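Local coordinates for sugar-phosphate aldolase (Thermotoga maritima, PDB 1PVT), which is a member of the class II aldolase and adducin N-terminal domain family, an alpha/beta protein in which helices pack around a mixed beta sheet, at residues Thr100-Thr105 against Val189-His194; Val165-Glu168 against Glu174-Leu177. All blocks are in the same frame, centred on the assembly; numbering follows the deposited sequence.

Contact 1: Thr100-Thr105 against Val189-His194; sequences TSEFPT and VLWDKH
The carboxylate oxygen OE2 of E102 is hydrogen-bonded to H106 NE2 and weakly to H125 ND1, while its other oxygen, OE1, faces the indole of W191. There E102 OE1 lies 4.3 Å from W191 CZ3, at the ring edge and near its plane, a loose approach at van der Waals range with no hydrogen bond. E102, at the N-cap of helix 103-115, lies within the T100-F103 type I turn. Its N-H is bound to T100 OG1 (N to OG1 3.1 Å, angle 151°), an ST turn, while F103 N closes the type I turn on T100 O at 2.9 Å.

The closer packing comes from T105, in the first turn of the helix. Its methyl CG2 stands anti to the backbone N (OG1 chi1 -55°) and meets the indole obliquely, 3.9 Å from W191 CZ2 and 4.1 Å from W191 CH2, the two side chains arriving from opposite directions. W191 swings its six-membered ring toward the helix, with CG anti to its own carbonyl carbon (chi1 -67°). The polar atoms of this pair are held by third residues, T105 OG1 by a hydrogen bond to S172 O and W191 NE1 by a weak one to T179 OG1. Beyond W191 the chain reverses in a type II turn, H194 N closing on W191 O at 2.6 Å.

The contact thus joins the start of helix 103-115 to the end of strand 188-191 and the turn after it, and no hydrogen bond crosses directly. A methyl, and a carboxylate oxygen at the ring edge, meet one buried indole; the direct contact is apolar and loose, and H125, hydrogen-bonded through NE2 to H194 O and weakly to E102 OE2, probably helps to tie the two segments together.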
# COMPACT_ATOMS: atom_id res chain seq x y z
N THR A 100 1.78 -11.36 4.25
CA THR A 100 1.95 -11.41 2.81
C THR A 100 3.43 -11.47 2.43
O THR A 100 4.29 -11.02 3.18
CB THR A 100 1.35 -10.17 2.14
OG1 THR A 100 1.90 -10.02 0.83
CG2 THR A 100 1.65 -8.93 2.95
N SER A 101 3.70 -12.03 1.27
CA SER A 101 5.06 -12.13 0.78
C SER A 101 5.73 -10.74 0.77
O SER A 101 6.92 -10.62 1.06
CB SER A 101 5.07 -12.69 -0.65
OG SER A 101 4.28 -13.86 -0.76
N GLU A 102 4.98 -9.69 0.43
CA GLU A 102 5.56 -8.35 0.37
C GLU A 102 5.69 -7.66 1.72
O GLU A 102 5.91 -6.45 1.81
CB GLU A 102 4.80 -7.46 -0.62
CG GLU A 102 3.32 -7.31 -0.39
CD GLU A 102 2.65 -6.55 -1.52
OE1 GLU A 102 2.82 -6.96 -2.69
OE2 GLU A 102 1.96 -5.54 -1.25
N PHE A 103 5.55 -8.46 2.77
CA PHE A 103 5.67 -7.99 4.14
C PHE A 103 6.99 -7.22 4.31
O PHE A 103 7.00 -6.10 4.81
CB PHE A 103 5.57 -9.21 5.06
CG PHE A 103 6.33 -9.09 6.35
CD1 PHE A 103 6.31 -7.91 7.10
CD2 PHE A 103 7.06 -10.18 6.83
CE1 PHE A 103 7.02 -7.81 8.32
CE2 PHE A 103 7.77 -10.10 8.04
CZ PHE A 103 7.75 -8.91 8.79
N PRO A 104 8.11 -7.81 3.86
CA PRO A 104 9.43 -7.20 3.96
C PRO A 104 9.43 -5.78 3.40
O PRO A 104 9.96 -4.85 4.02
CB PRO A 104 10.29 -8.12 3.13
CG PRO A 104 9.65 -9.45 3.35
CD PRO A 104 8.20 -9.13 3.21
N THR A 105 8.84 -5.63 2.22
CA THR A 105 8.77 -4.34 1.56
C THR A 105 8.07 -3.33 2.46
O THR A 105 8.61 -2.27 2.75
CB THR A 105 8.01 -4.44 0.25
OG1 THR A 105 8.61 -5.44 -0.58
CG2 THR A 105 8.05 -3.11 -0.47
N VAL A 189 3.42 5.96 -4.66
CA VAL A 189 4.48 5.50 -5.54
C VAL A 189 3.91 4.47 -6.49
O VAL A 189 3.22 3.55 -6.06
CB VAL A 189 5.63 4.85 -4.74
CG1 VAL A 189 6.34 3.79 -5.59
CG2 VAL A 189 6.62 5.93 -4.32
N LEU A 190 4.21 4.62 -7.77
CA LEU A 190 3.73 3.68 -8.78
C LEU A 190 4.82 2.69 -9.09
O LEU A 190 5.85 3.08 -9.64
CB LEU A 190 3.39 4.41 -10.08
CG LEU A 190 2.11 5.23 -10.13
CD1 LEU A 190 2.23 6.20 -11.27
CD2 LEU A 190 0.90 4.32 -10.31
N TRP A 191 4.62 1.42 -8.74
CA TRP A 191 5.62 0.40 -9.06
C TRP A 191 5.36 0.10 -10.51
O TRP A 191 4.44 -0.65 -10.84
CB TRP A 191 5.43 -0.88 -8.25
CG TRP A 191 5.70 -0.74 -6.79
CD1 TRP A 191 6.23 0.34 -6.15
CD2 TRP A 191 5.43 -1.72 -5.78
NE1 TRP A 191 6.31 0.10 -4.80
CE2 TRP A 191 5.82 -1.16 -4.55
CE3 TRP A 191 4.89 -3.00 -5.80
CZ2 TRP A 191 5.69 -1.85 -3.34
CZ3 TRP A 191 4.76 -3.69 -4.60
CH2 TRP A 191 5.16 -3.11 -3.39
N ASP A 192 6.15 0.70 -11.38
CA ASP A 192 6.00 0.52 -12.80
C ASP A 192 5.71 -0.92 -13.17
O ASP A 192 6.50 -1.82 -12.87
CB ASP A 192 7.24 1.02 -13.54
CG ASP A 192 7.08 0.97 -15.04
OD1 ASP A 192 7.09 -0.15 -15.59
OD2 ASP A 192 6.93 2.06 -15.66
N LYS A 193 4.55 -1.13 -13.80
CA LYS A 193 4.11 -2.44 -14.25
C LYS A 193 3.46 -3.29 -13.14
O LYS A 193 2.90 -4.35 -13.42
CB LYS A 193 5.29 -3.20 -14.85
CG LYS A 193 4.94 -4.12 -15.99
CD LYS A 193 4.64 -3.34 -17.26
CE LYS A 193 4.34 -4.27 -18.42
NZ LYS A 193 4.22 -3.55 -19.72
N HIS A 194 3.53 -2.83 -11.90
CA HIS A 194 2.97 -3.59 -10.78
C HIS A 194 2.06 -2.77 -9.88
O HIS A 194 2.19 -2.80 -8.65
CB HIS A 194 4.09 -4.20 -9.94
CG HIS A 194 5.03 -5.04 -10.73
ND1 HIS A 194 5.15 -6.40 -10.54
CD2 HIS A 194 5.87 -4.73 -11.75
CE1 HIS A 194 6.02 -6.89 -11.41
NE2 HIS A 194 6.47 -5.90 -12.16

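Contact 2: Val165-Glu168 against Glu174-Leu177; sequences VEFE and ELGL
The ring of F167 meets the isobutyl group of L175 obliquely, with F167 CE1 3.9 Å from L175 CD2, and the other methyl, CD1, 4.1 Å from F167 CD1. The imidazole of H194 stacks on the F167 ring, and the indole of W191 meets it with planes about 50° apart. F167 CB sets out away from helix 173-182, but CG lies anti to the backbone N (chi1 -160°) and the ring turns back to reach the leucine.

One residue along, the contact becomes more open, and charged side chains take part. E174 OE1 touches the aliphatic stem of E168, 3.6 Å from E168 CB and 3.8 Å from E168 CG, while the two carboxylates, tilted by 52°, stay apart. Like charge is probably offset by lysines of the helix: E166 forms salt bridges with K178 and K182, and E174 OE1 has a long, weak pairing with K178. L175 N is bonded to S172 OG at the start of the helix.

The chain thus leaves strand 163-165, runs through this loop into helix 173-182 and returns as the neighbouring parallel strand 188-191, a beta-alpha-beta crossover.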
# COMPACT_ATOMS: atom_id res chain seq x y z
N VAL A 165 8.68 3.61 -9.72
CA VAL A 165 9.78 2.83 -9.16
C VAL A 165 10.07 1.58 -10.00
O VAL A 165 9.21 0.72 -10.17
CB VAL A 165 9.45 2.39 -7.72
CG1 VAL A 165 10.52 1.43 -7.20
CG2 VAL A 165 9.34 3.60 -6.82
N GLU A 166 11.30 1.48 -10.51
CA GLU A 166 11.70 0.34 -11.32
C GLU A 166 11.54 -0.93 -10.48
O GLU A 166 12.28 -1.17 -9.53
CB GLU A 166 13.16 0.46 -11.77
CG GLU A 166 13.72 1.89 -11.81
CD GLU A 166 13.98 2.46 -10.42
OE1 GLU A 166 14.62 1.76 -9.59
OE2 GLU A 166 13.56 3.62 -10.15
N PHE A 167 10.54 -1.73 -10.85
CA PHE A 167 10.22 -2.96 -10.15
C PHE A 167 11.22 -4.06 -10.51
O PHE A 167 11.34 -4.43 -11.67
CB PHE A 167 8.81 -3.41 -10.53
CG PHE A 167 8.19 -4.37 -9.55
CD1 PHE A 167 7.36 -3.90 -8.54
CD2 PHE A 167 8.44 -5.73 -9.64
CE1 PHE A 167 6.78 -4.78 -7.63
CE2 PHE A 167 7.86 -6.62 -8.73
CZ PHE A 167 7.03 -6.15 -7.73
N GLU A 168 11.91 -4.59 -9.50
CA GLU A 168 12.90 -5.64 -9.73
C GLU A 168 12.54 -6.94 -9.02
O GLU A 168 12.27 -7.96 -9.66
CB GLU A 168 14.28 -5.18 -9.25
CG GLU A 168 14.79 -3.86 -9.84
CD GLU A 168 15.16 -3.95 -11.31
OE1 GLU A 168 15.76 -4.96 -11.72
OE2 GLU A 168 14.86 -2.99 -12.06
N GLU A 174 14.72 -4.32 -0.80
CA GLU A 174 15.16 -3.36 -1.82
C GLU A 174 13.99 -2.53 -2.32
O GLU A 174 14.04 -1.29 -2.33
CB GLU A 174 15.75 -4.13 -3.00
CG GLU A 174 16.34 -3.26 -4.09
CD GLU A 174 16.20 -3.90 -5.47
OE1 GLU A 174 15.13 -3.72 -6.10
OE2 GLU A 174 17.16 -4.58 -5.92
N LEU A 175 12.95 -3.24 -2.75
CA LEU A 175 11.76 -2.60 -3.26
C LEU A 175 11.38 -1.50 -2.28
O LEU A 175 11.14 -0.35 -2.67
CB LEU A 175 10.64 -3.65 -3.38
CG LEU A 175 9.31 -3.24 -4.02
CD1 LEU A 175 9.57 -2.61 -5.39
CD2 LEU A 175 8.41 -4.46 -4.14
N GLY A 176 11.35 -1.85 -1.00
CA GLY A 176 11.00 -0.89 0.03
C GLY A 176 11.95 0.29 0.07
O GLY A 176 11.53 1.44 -0.08
N LEU A 177 13.23 -0.01 0.28
CA LEU A 177 14.27 1.01 0.33
C LEU A 177 14.08 1.94 -0.88
O LEU A 177 13.94 3.16 -0.72
CB LEU A 177 15.65 0.36 0.28
CG LEU A 177 15.94 -0.71 1.34
CD1 LEU A 177 17.34 -1.26 1.12
CD2 LEU A 177 15.81 -0.13 2.74

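Overall arrangement
The centre of contact 1 lies about 8 Å from that of the chain, whereas the centre of contact 2 lies about 13 Å out and that contact is partly open. Backbone bonds join them through the sheet edge: L190 O lies 2.9 Å from V165 N, a probable hydrogen bond, and strand 163-165, one edge of the sheet within this chain, runs beside 188-191. F167 of contact 2 meets W191 and H194 of contact 1, and L175 packs on both T105 and W191, so helix 173-182 borders both contacts. The buried site relies on an indole, a methyl and histidine-held polar atoms; the outer one pairs apolar packing with glutamates and lysines. Contact 2 is nested within the chain loop closed by contact 1.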